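Local coordinates for protein prolyl oligopeptidase (Novosphingobium capsulatum, PDB 1YR2) that probably hydrolyses oligopeptides on the carboxyl side of proline, and to a lesser extent alanine, as a serine peptidase of the prolyl oligopeptidase family, at residues 205-213 with 222-230; 129-137 with 148-156. All coordinates share one frame; numbering follows the deposited sequence.

Overall arrangement
From the N terminus, the first of the two contacts to close is interaction 2, where 148-156 returns antiparallel to 129-137 and closes a short hairpin between strand 134-139 and the edge strand 149-152 of the four-stranded sheet that starts at 110-117. After the next sheet, 163-170 to 204-210, is laid down, interaction 1 closes a second short loop: 205-213, at the end of that sheet's outer strand, meets 222-230, which belongs to the sheet after it. The two loops follow in series, neither nesting nor crossing, with centres about 24 Å apart. Interaction 2 thus works mainly within one sheet of the N-terminal beta-propeller, whereas interaction 1 joins two successive sheets.

Interaction 1: 205-213 with 222-230; sequences ELKWVKFSG and LLYSRFAEP
Glu-229 CB and Pro-230 CD both lie over one face of the Trp-208 indole: Glu-229 CB stands 3.7 Å from the centroid of the five-membered ring, and Pro-230 CD makes a second CH-pi contact with the six-membered ring. Replacing Trp-208 with an alanine would probably leave these two residues without the surface they rest on and free the 229-230 end to move. Arg-226 NH2 comes 3.7 Å from Trp-208 CD1, guanidinium and ring planes 33° apart; NE and NH2 both grip Phe-227 O from one face of its carbonyl. Lys-210 lies across the Phe-227 ring, its CE 3.5 Å from Phe-227 CD1; a bend at chi3 (51°) brings NZ over the same face in a cation-pi contact, while Asn-240 binds the ammonium. Toward the 222-224 end, Leu-206 CD1 sits over the Tyr-224 ring, 3.9 Å from its centroid, and Val-209 CG2 meets Tyr-224 CD2. Tyr-224 OH is bonded to Asp-257.

Two hydrogen bonds tie the segments together. Phe-227 N donates to Trp-208 O at 3.2 Å, placing the Trp-208 and Phe-227 region, and Ser-225 N donates almost straight (173°) to Ser-212 OG at 2.8 Å; that hydroxyl in turn donates to Gly-213 O. A single backbone bridge, Val-209 with Arg-226, accompanies them. Such a junction, with side chains packed and few backbone links, between the outer strand of one four-stranded sheet and the next is characteristic of adjacent beta-propeller blades.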
loop_
_atom_site.group_PDB
_atom_site.type_symbol
_atom_site.label_atom_id
_atom_site.label_comp_id
_atom_site.label_asym_id
_atom_site.label_seq_id
_atom_site.Cartn_x
_atom_site.Cartn_y
_atom_site.Cartn_z
ATOM N N GLU A 205 12.436 2.960 33.460
ATOM C CA GLU A 205 11.452 2.255 32.686
ATOM C C GLU A 205 10.109 2.835 33.014
ATOM O O GLU A 205 9.788 3.124 34.201
ATOM C CB GLU A 205 11.440 0.755 32.945
ATOM C CG GLU A 205 12.736 -0.002 32.696
ATOM C CD GLU A 205 12.506 -1.505 32.695
ATOM O OE1 GLU A 205 11.441 -1.948 33.176
ATOM O OE2 GLU A 205 13.380 -2.236 32.202
ATOM N N LEU A 206 9.295 2.996 31.980
ATOM C CA LEU A 206 7.969 3.556 32.138
ATOM C C LEU A 206 6.995 2.437 31.820
ATOM O O LEU A 206 7.080 1.807 30.735
ATOM C CB LEU A 206 7.737 4.758 31.204
ATOM C CG LEU A 206 8.730 5.930 31.346
ATOM C CD1 LEU A 206 8.424 6.951 30.317
ATOM C CD2 LEU A 206 8.687 6.596 32.695
ATOM N N LYS A 207 6.076 2.190 32.762
ATOM C CA LYS A 207 5.046 1.170 32.620
ATOM C C LYS A 207 3.690 1.835 32.373
ATOM O O LYS A 207 3.506 3.037 32.580
ATOM C CB LYS A 207 5.001 0.247 33.877
ATOM C CG LYS A 207 6.264 -0.587 34.114
ATOM C CD LYS A 207 6.531 -1.498 32.934
ATOM C CE LYS A 207 7.569 -2.602 33.210
ATOM N NZ LYS A 207 7.502 -3.602 32.090
ATOM N N TRP A 208 2.779 1.021 31.843
ATOM C CA TRP A 208 1.379 1.367 31.539
ATOM C C TRP A 208 1.235 2.368 30.428
ATOM O O TRP A 208 0.257 3.109 30.338
ATOM C CB TRP A 208 0.615 1.792 32.789
ATOM C CG TRP A 208 0.883 0.860 33.897
ATOM C CD1 TRP A 208 1.603 1.124 35.032
ATOM C CD2 TRP A 208 0.526 -0.521 33.953
ATOM N NE1 TRP A 208 1.675 -0.003 35.812
ATOM C CE2 TRP A 208 1.022 -1.031 35.179
ATOM C CE3 TRP A 208 -0.196 -1.380 33.105
ATOM C CZ2 TRP A 208 0.847 -2.367 35.567
ATOM C CZ3 TRP A 208 -0.380 -2.716 33.488
ATOM C CH2 TRP A 208 0.138 -3.194 34.714
ATOM N N VAL A 209 2.221 2.363 29.544
ATOM C CA VAL A 209 2.207 3.233 28.382
ATOM C C VAL A 209 1.367 2.483 27.358
ATOM O O VAL A 209 1.467 1.256 27.236
ATOM C CB VAL A 209 3.622 3.401 27.884
ATOM C CG1 VAL A 209 3.659 4.129 26.574
ATOM C CG2 VAL A 209 4.480 4.102 28.940
ATOM N N LYS A 210 0.519 3.196 26.658
ATOM C CA LYS A 210 -0.301 2.565 25.652
ATOM C C LYS A 210 -0.814 3.574 24.685
ATOM O O LYS A 210 -1.219 4.675 25.085
ATOM C CB LYS A 210 -1.460 1.781 26.294
ATOM C CG LYS A 210 -2.443 1.182 25.262
ATOM C CD LYS A 210 -3.476 0.200 25.828
ATOM C CE LYS A 210 -4.249 0.674 26.996
ATOM N NZ LYS A 210 -5.219 -0.411 27.436
ATOM N N PHE A 211 -0.805 3.224 23.400
ATOM C CA PHE A 211 -1.270 4.170 22.370
ATOM C C PHE A 211 -0.637 5.555 22.512
ATOM O O PHE A 211 -1.336 6.575 22.490
ATOM C CB PHE A 211 -2.819 4.292 22.374
ATOM C CG PHE A 211 -3.528 2.983 22.177
ATOM C CD1 PHE A 211 -3.044 2.058 21.272
ATOM C CD2 PHE A 211 -4.710 2.714 22.873
ATOM C CE1 PHE A 211 -3.695 0.816 21.131
ATOM C CE2 PHE A 211 -5.366 1.519 22.728
ATOM C CZ PHE A 211 -4.836 0.553 21.851
ATOM N N SER A 212 0.693 5.570 22.598
ATOM C CA SER A 212 1.481 6.758 22.913
ATOM C C SER A 212 2.490 7.136 21.840
ATOM O O SER A 212 2.984 6.269 21.119
ATOM C CB SER A 212 2.258 6.406 24.155
ATOM O OG SER A 212 2.969 7.499 24.691
ATOM N N GLY A 213 2.820 8.403 21.779
ATOM C CA GLY A 213 4.055 8.871 21.191
ATOM C C GLY A 213 5.233 8.775 22.125
ATOM O O GLY A 213 5.134 8.288 23.259
ATOM N N LEU A 222 10.881 13.328 28.853
ATOM C CA LEU A 222 10.115 12.670 27.797
ATOM C C LEU A 222 8.625 12.752 28.109
ATOM O O LEU A 222 8.210 12.395 29.211
ATOM C CB LEU A 222 10.514 11.194 27.731
ATOM C CG LEU A 222 9.924 10.479 26.506
ATOM C CD1 LEU A 222 10.763 10.683 25.266
ATOM C CD2 LEU A 222 9.732 9.016 26.740
ATOM N N LEU A 223 7.849 13.263 27.161
ATOM C CA LEU A 223 6.385 13.211 27.219
ATOM C C LEU A 223 5.854 11.919 26.608
ATOM O O LEU A 223 6.321 11.474 25.552
ATOM C CB LEU A 223 5.773 14.365 26.412
ATOM C CG LEU A 223 5.973 15.757 26.955
ATOM C CD1 LEU A 223 5.736 16.794 25.864
ATOM C CD2 LEU A 223 5.051 16.027 28.104
ATOM N N TYR A 224 4.861 11.347 27.271
ATOM C CA TYR A 224 4.279 10.087 26.866
ATOM C C TYR A 224 2.829 10.026 27.357
ATOM O O TYR A 224 2.391 10.829 28.177
ATOM C CB TYR A 224 5.098 8.912 27.436
ATOM C CG TYR A 224 5.027 8.751 28.951
ATOM C CD1 TYR A 224 5.831 9.527 29.808
ATOM C CD2 TYR A 224 4.173 7.830 29.533
ATOM C CE1 TYR A 224 5.743 9.386 31.169
ATOM C CE2 TYR A 224 4.057 7.711 30.909
ATOM C CZ TYR A 224 4.895 8.458 31.723
ATOM O OH TYR A 224 4.821 8.278 33.083
ATOM N N SER A 225 2.079 9.087 26.817
ATOM C CA SER A 225 0.714 8.867 27.243
ATOM C C SER A 225 0.576 7.503 27.890
ATOM O O SER A 225 1.254 6.550 27.508
ATOM C CB SER A 225 -0.230 8.974 26.045
ATOM O OG SER A 225 -0.089 10.255 25.419
ATOM N N ARG A 226 -0.269 7.441 28.916
ATOM C CA ARG A 226 -0.473 6.245 29.695
ATOM C C ARG A 226 -1.924 6.173 30.220
ATOM O O ARG A 226 -2.676 7.134 30.114
ATOM C CB ARG A 226 0.479 6.186 30.869
ATOM C CG ARG A 226 0.330 7.314 31.903
ATOM C CD ARG A 226 1.046 6.999 33.240
ATOM N NE ARG A 226 0.276 5.971 33.920
ATOM C CZ ARG A 226 0.652 5.322 35.027
ATOM N NH1 ARG A 226 1.787 5.653 35.635
ATOM N NH2 ARG A 226 -0.144 4.365 35.526
ATOM N N PHE A 227 -2.246 5.027 30.795
ATOM C CA PHE A 227 -3.529 4.752 31.428
ATOM C C PHE A 227 -3.295 4.329 32.870
ATOM O O PHE A 227 -2.190 4.002 33.246
ATOM C CB PHE A 227 -4.277 3.628 30.719
ATOM C CG PHE A 227 -4.705 3.978 29.328
ATOM C CD1 PHE A 227 -3.801 3.938 28.264
ATOM C CD2 PHE A 227 -6.014 4.336 29.073
ATOM C CE1 PHE A 227 -4.198 4.279 26.943
ATOM C CE2 PHE A 227 -6.402 4.679 27.796
ATOM C CZ PHE A 227 -5.465 4.648 26.716
ATOM N N ALA A 228 -4.352 4.332 33.671
ATOM C CA ALA A 228 -4.251 3.892 35.071
ATOM C C ALA A 228 -3.758 2.458 35.142
ATOM O O ALA A 228 -4.087 1.640 34.298
ATOM C CB ALA A 228 -5.593 4.003 35.780
ATOM N N GLU A 229 -2.959 2.164 36.165
ATOM C CA GLU A 229 -2.558 0.794 36.423
ATOM C C GLU A 229 -3.874 0.094 36.868
ATOM O O GLU A 229 -4.480 0.487 37.892
ATOM C CB GLU A 229 -1.380 0.747 37.440
ATOM C CG GLU A 229 -1.631 0.071 38.778
ATOM C CD GLU A 229 -0.614 -1.015 39.125
ATOM O OE1 GLU A 229 -0.783 -2.189 38.709
ATOM O OE2 GLU A 229 0.351 -0.700 39.839
ATOM N N PRO A 230 -4.339 -0.886 36.076
ATOM C CA PRO A 230 -5.635 -1.544 36.307
ATOM C C PRO A 230 -5.608 -2.513 37.497
ATOM O O PRO A 230 -4.528 -2.650 38.095
ATOM C CB PRO A 230 -5.861 -2.340 35.012
ATOM C CG PRO A 230 -4.494 -2.624 34.475
ATOM C CD PRO A 230 -3.624 -1.492 34.931
HETATM O O HOH W 1 1.848 10.777 23.454
#

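Interaction 2: 129-137 with 148-156; sequences LMNQSQLLV and GRVLLDPNT
Leu-135 and Leu-152 lie side by side and point the same way, with Leu-135 CD2 3.9 Å from Leu-152 CD1 and a little farther from Leu-151 CD2. With CG anti to the backbone N (chi1 -176°), Leu-135 runs alongside both leucines, and Trp-168 and Leu-177 of the following sheet add to this apolar cluster. On the other face Leu-136 CD2 touches Val-150 CG2 at 3.7 Å. Back on the face of Leu-135, Val-137 CG1 sits over the centre of the Arg-149 guanidinium, whose NH1 is bonded to Val-196 O.

The backbone frames this centre as an antiparallel hairpin interrupted by a classic beta bulge: Leu-151 N and Leu-152 N both donate to Leu-135 O, the former at 2.7 Å. Leu-135 N returns a bond to Leu-152 O, and Val-137 and Arg-149 form a reciprocal hydrogen-bonded pair.

Toward the polar edge, Gln-134 NE2 reaches Asp-153 OD2 at 2.9 Å from above the carboxylate, the amide and carboxylate planes standing 86° apart. Asp-153 OD1 accepts from both Asn-155 N, forming an Asx turn, and Asn-155 ND2. The Asn-155 amide thereby faces the Gln-132 backbone: its OD1 receives Gln-132 N on an in-plane lone pair at 3.0 Å, and its ND2 donates to Gln-132 O at 2.9 Å. One water joins Asn-155 OD1 to Asn-131 OD1 and Gln-132 NE2. Beside them Pro-154 CB packs 3.3 Å from Gln-132 OE1, whose hydrogen bond is with Leu-165 N.

Where the strand pairing ends, the Asn-155 side-chain amide thus takes over the backbone's role: Asp-153 probably helps fix the rotation of Asn-155, which pairs with both polar backbone atoms of Gln-132 and ties the 3-10 turn to the loop before strand 134-139.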
loop_
_atom_site.group_PDB
_atom_site.type_symbol
_atom_site.label_atom_id
_atom_site.label_comp_id
_atom_site.label_asym_id
_atom_site.label_seq_id
_atom_site.Cartn_x
_atom_site.Cartn_y
_atom_site.Cartn_z
ATOM N N LEU A 129 17.091 -10.548 6.032
ATOM C CA LEU A 129 16.922 -11.844 6.675
ATOM C C LEU A 129 16.362 -11.810 8.092
ATOM O O LEU A 129 16.003 -12.863 8.620
ATOM C CB LEU A 129 18.282 -12.544 6.726
ATOM C CG LEU A 129 18.943 -12.689 5.347
ATOM C CD1 LEU A 129 20.372 -13.170 5.493
ATOM C CD2 LEU A 129 18.080 -13.608 4.479
ATOM N N MET A 130 16.276 -10.628 8.695
ATOM C CA MET A 130 15.991 -10.507 10.118
ATOM C C MET A 130 14.498 -10.282 10.357
ATOM O O MET A 130 13.873 -9.547 9.647
ATOM C CB MET A 130 16.761 -9.322 10.709
ATOM C CG MET A 130 18.285 -9.379 10.612
ATOM S SD MET A 130 18.942 -7.626 10.773
ATOM C CE MET A 130 20.685 -7.995 10.930
ATOM N N ASN A 131 13.951 -10.913 11.395
ATOM C CA ASN A 131 12.528 -10.779 11.730
ATOM C C ASN A 131 12.194 -9.331 12.064
ATOM O O ASN A 131 11.164 -8.852 11.668
ATOM C CB ASN A 131 12.171 -11.695 12.897
ATOM C CG ASN A 131 10.696 -11.671 13.243
ATOM O OD1 ASN A 131 10.320 -11.374 14.388
ATOM N ND2 ASN A 131 9.847 -11.974 12.273
ATOM N N GLN A 132 13.090 -8.646 12.779
ATOM C CA GLN A 132 12.936 -7.228 13.089
ATOM C C GLN A 132 14.178 -6.467 12.655
ATOM O O GLN A 132 15.265 -6.971 12.737
ATOM C CB GLN A 132 12.719 -6.973 14.595
ATOM C CG GLN A 132 11.467 -7.609 15.245
ATOM C CD GLN A 132 11.432 -7.347 16.749
ATOM O OE1 GLN A 132 11.227 -6.212 17.159
ATOM N NE2 GLN A 132 11.672 -8.375 17.562
ATOM N N SER A 133 14.002 -5.232 12.220
ATOM C CA SER A 133 15.139 -4.381 11.930
ATOM C C SER A 133 15.928 -4.058 13.193
ATOM O O SER A 133 15.362 -3.978 14.283
ATOM C CB SER A 133 14.673 -3.081 11.330
ATOM O OG SER A 133 14.285 -3.262 10.011
ATOM N N GLN A 134 17.241 -3.866 13.038
ATOM C CA GLN A 134 18.062 -3.287 14.078
ATOM C C GLN A 134 17.962 -1.768 13.993
ATOM O O GLN A 134 17.581 -1.259 12.977
ATOM C CB GLN A 134 19.514 -3.645 13.832
ATOM C CG GLN A 134 19.808 -5.164 13.813
ATOM C CD GLN A 134 21.247 -5.509 13.413
ATOM O OE1 GLN A 134 21.812 -4.838 12.572
ATOM N NE2 GLN A 134 21.819 -6.578 13.991
ATOM N N LEU A 135 18.327 -1.104 15.091
ATOM C CA LEU A 135 18.540 0.350 15.122
ATOM C C LEU A 135 20.050 0.548 15.159
ATOM O O LEU A 135 20.739 0.114 16.106
ATOM C CB LEU A 135 17.903 0.981 16.357
ATOM C CG LEU A 135 18.019 2.522 16.361
ATOM C CD1 LEU A 135 17.437 3.111 15.140
ATOM C CD2 LEU A 135 17.392 3.051 17.659
ATOM N N LEU A 136 20.522 1.192 14.114
ATOM C CA LEU A 136 21.905 1.612 13.962
ATOM C C LEU A 136 22.116 3.086 14.206
ATOM O O LEU A 136 21.216 3.944 14.054
ATOM C CB LEU A 136 22.410 1.302 12.547
ATOM C CG LEU A 136 22.235 -0.125 12.065
ATOM C CD1 LEU A 136 23.052 -0.310 10.851
ATOM C CD2 LEU A 136 22.592 -1.113 13.137
ATOM N N VAL A 137 23.347 3.386 14.593
ATOM C CA VAL A 137 23.755 4.751 14.834
ATOM C C VAL A 137 25.171 4.935 14.330
ATOM O O VAL A 137 26.001 4.027 14.366
ATOM C CB VAL A 137 23.707 5.085 16.347
ATOM C CG1 VAL A 137 24.700 4.221 17.133
ATOM C CG2 VAL A 137 23.959 6.564 16.578
ATOM N N GLY A 148 26.987 1.176 10.221
ATOM C CA GLY A 148 26.594 1.736 11.496
ATOM C C GLY A 148 26.791 0.763 12.637
ATOM O O GLY A 148 26.883 -0.414 12.407
ATOM N N ARG A 149 26.821 1.302 13.846
ATOM C CA ARG A 149 26.932 0.519 15.078
ATOM C C ARG A 149 25.528 0.098 15.522
ATOM O O ARG A 149 24.580 0.894 15.459
ATOM C CB ARG A 149 27.624 1.376 16.146
ATOM C CG ARG A 149 27.559 0.833 17.544
ATOM C CD ARG A 149 28.424 1.578 18.511
ATOM N NE ARG A 149 28.222 3.048 18.506
ATOM C CZ ARG A 149 27.469 3.729 19.375
ATOM N NH1 ARG A 149 26.746 3.094 20.299
ATOM N NH2 ARG A 149 27.427 5.064 19.298
ATOM N N VAL A 150 25.381 -1.154 15.939
ATOM C CA VAL A 150 24.108 -1.627 16.434
ATOM C C VAL A 150 23.834 -1.037 17.809
ATOM O O VAL A 150 24.520 -1.312 18.781
ATOM C CB VAL A 150 24.060 -3.138 16.504
ATOM C CG1 VAL A 150 22.746 -3.618 17.130
ATOM C CG2 VAL A 150 24.299 -3.717 15.089
ATOM N N LEU A 151 22.806 -0.219 17.866
ATOM C CA LEU A 151 22.331 0.410 19.074
ATOM C C LEU A 151 21.248 -0.426 19.741
ATOM O O LEU A 151 21.323 -0.622 20.946
ATOM C CB LEU A 151 21.822 1.824 18.760
ATOM C CG LEU A 151 21.440 2.660 19.979
ATOM C CD1 LEU A 151 22.599 2.806 21.011
ATOM C CD2 LEU A 151 20.970 4.035 19.519
ATOM N N LEU A 152 20.241 -0.883 18.993
ATOM C CA LEU A 152 19.329 -1.927 19.469
ATOM C C LEU A 152 19.232 -3.072 18.481
ATOM O O LEU A 152 19.182 -2.852 17.276
ATOM C CB LEU A 152 17.920 -1.366 19.700
ATOM C CG LEU A 152 17.746 -0.127 20.582
ATOM C CD1 LEU A 152 16.343 0.434 20.401
ATOM C CD2 LEU A 152 18.019 -0.521 22.004
ATOM N N ASP A 153 19.240 -4.309 18.989
ATOM C CA ASP A 153 18.939 -5.463 18.171
ATOM C C ASP A 153 17.799 -6.280 18.783
ATOM O O ASP A 153 18.023 -7.184 19.581
ATOM C CB ASP A 153 20.144 -6.343 17.968
ATOM C CG ASP A 153 19.892 -7.394 16.894
ATOM O OD1 ASP A 153 18.707 -7.641 16.548
ATOM O OD2 ASP A 153 20.812 -7.975 16.296
ATOM N N PRO A 154 16.582 -5.979 18.382
ATOM C CA PRO A 154 15.408 -6.613 18.990
ATOM C C PRO A 154 15.351 -8.130 18.790
ATOM O O PRO A 154 14.743 -8.814 19.616
ATOM C CB PRO A 154 14.249 -5.916 18.318
ATOM C CG PRO A 154 14.820 -4.713 17.694
ATOM C CD PRO A 154 16.215 -5.000 17.356
ATOM N N ASN A 155 16.037 -8.643 17.768
ATOM C CA ASN A 155 16.110 -10.071 17.520
ATOM C C ASN A 155 16.835 -10.829 18.645
ATOM O O ASN A 155 16.603 -12.012 18.810
ATOM C CB ASN A 155 16.790 -10.358 16.155
ATOM C CG ASN A 155 16.157 -9.613 15.018
ATOM O OD1 ASN A 155 15.029 -9.905 14.628
ATOM N ND2 ASN A 155 16.863 -8.606 14.494
ATOM N N THR A 156 17.712 -10.173 19.405
ATOM C CA THR A 156 18.396 -10.803 20.563
ATOM C C THR A 156 17.567 -10.746 21.843
ATOM O O THR A 156 17.975 -11.264 22.870
ATOM C CB THR A 156 19.726 -10.094 20.892
ATOM O OG1 THR A 156 19.463 -8.740 21.324
ATOM C CG2 THR A 156 20.610 -9.945 19.665
HETATM O O HOH W 2 15.720 -12.625 13.043
HETATM O O HOH W 3 12.785 -10.764 16.123
#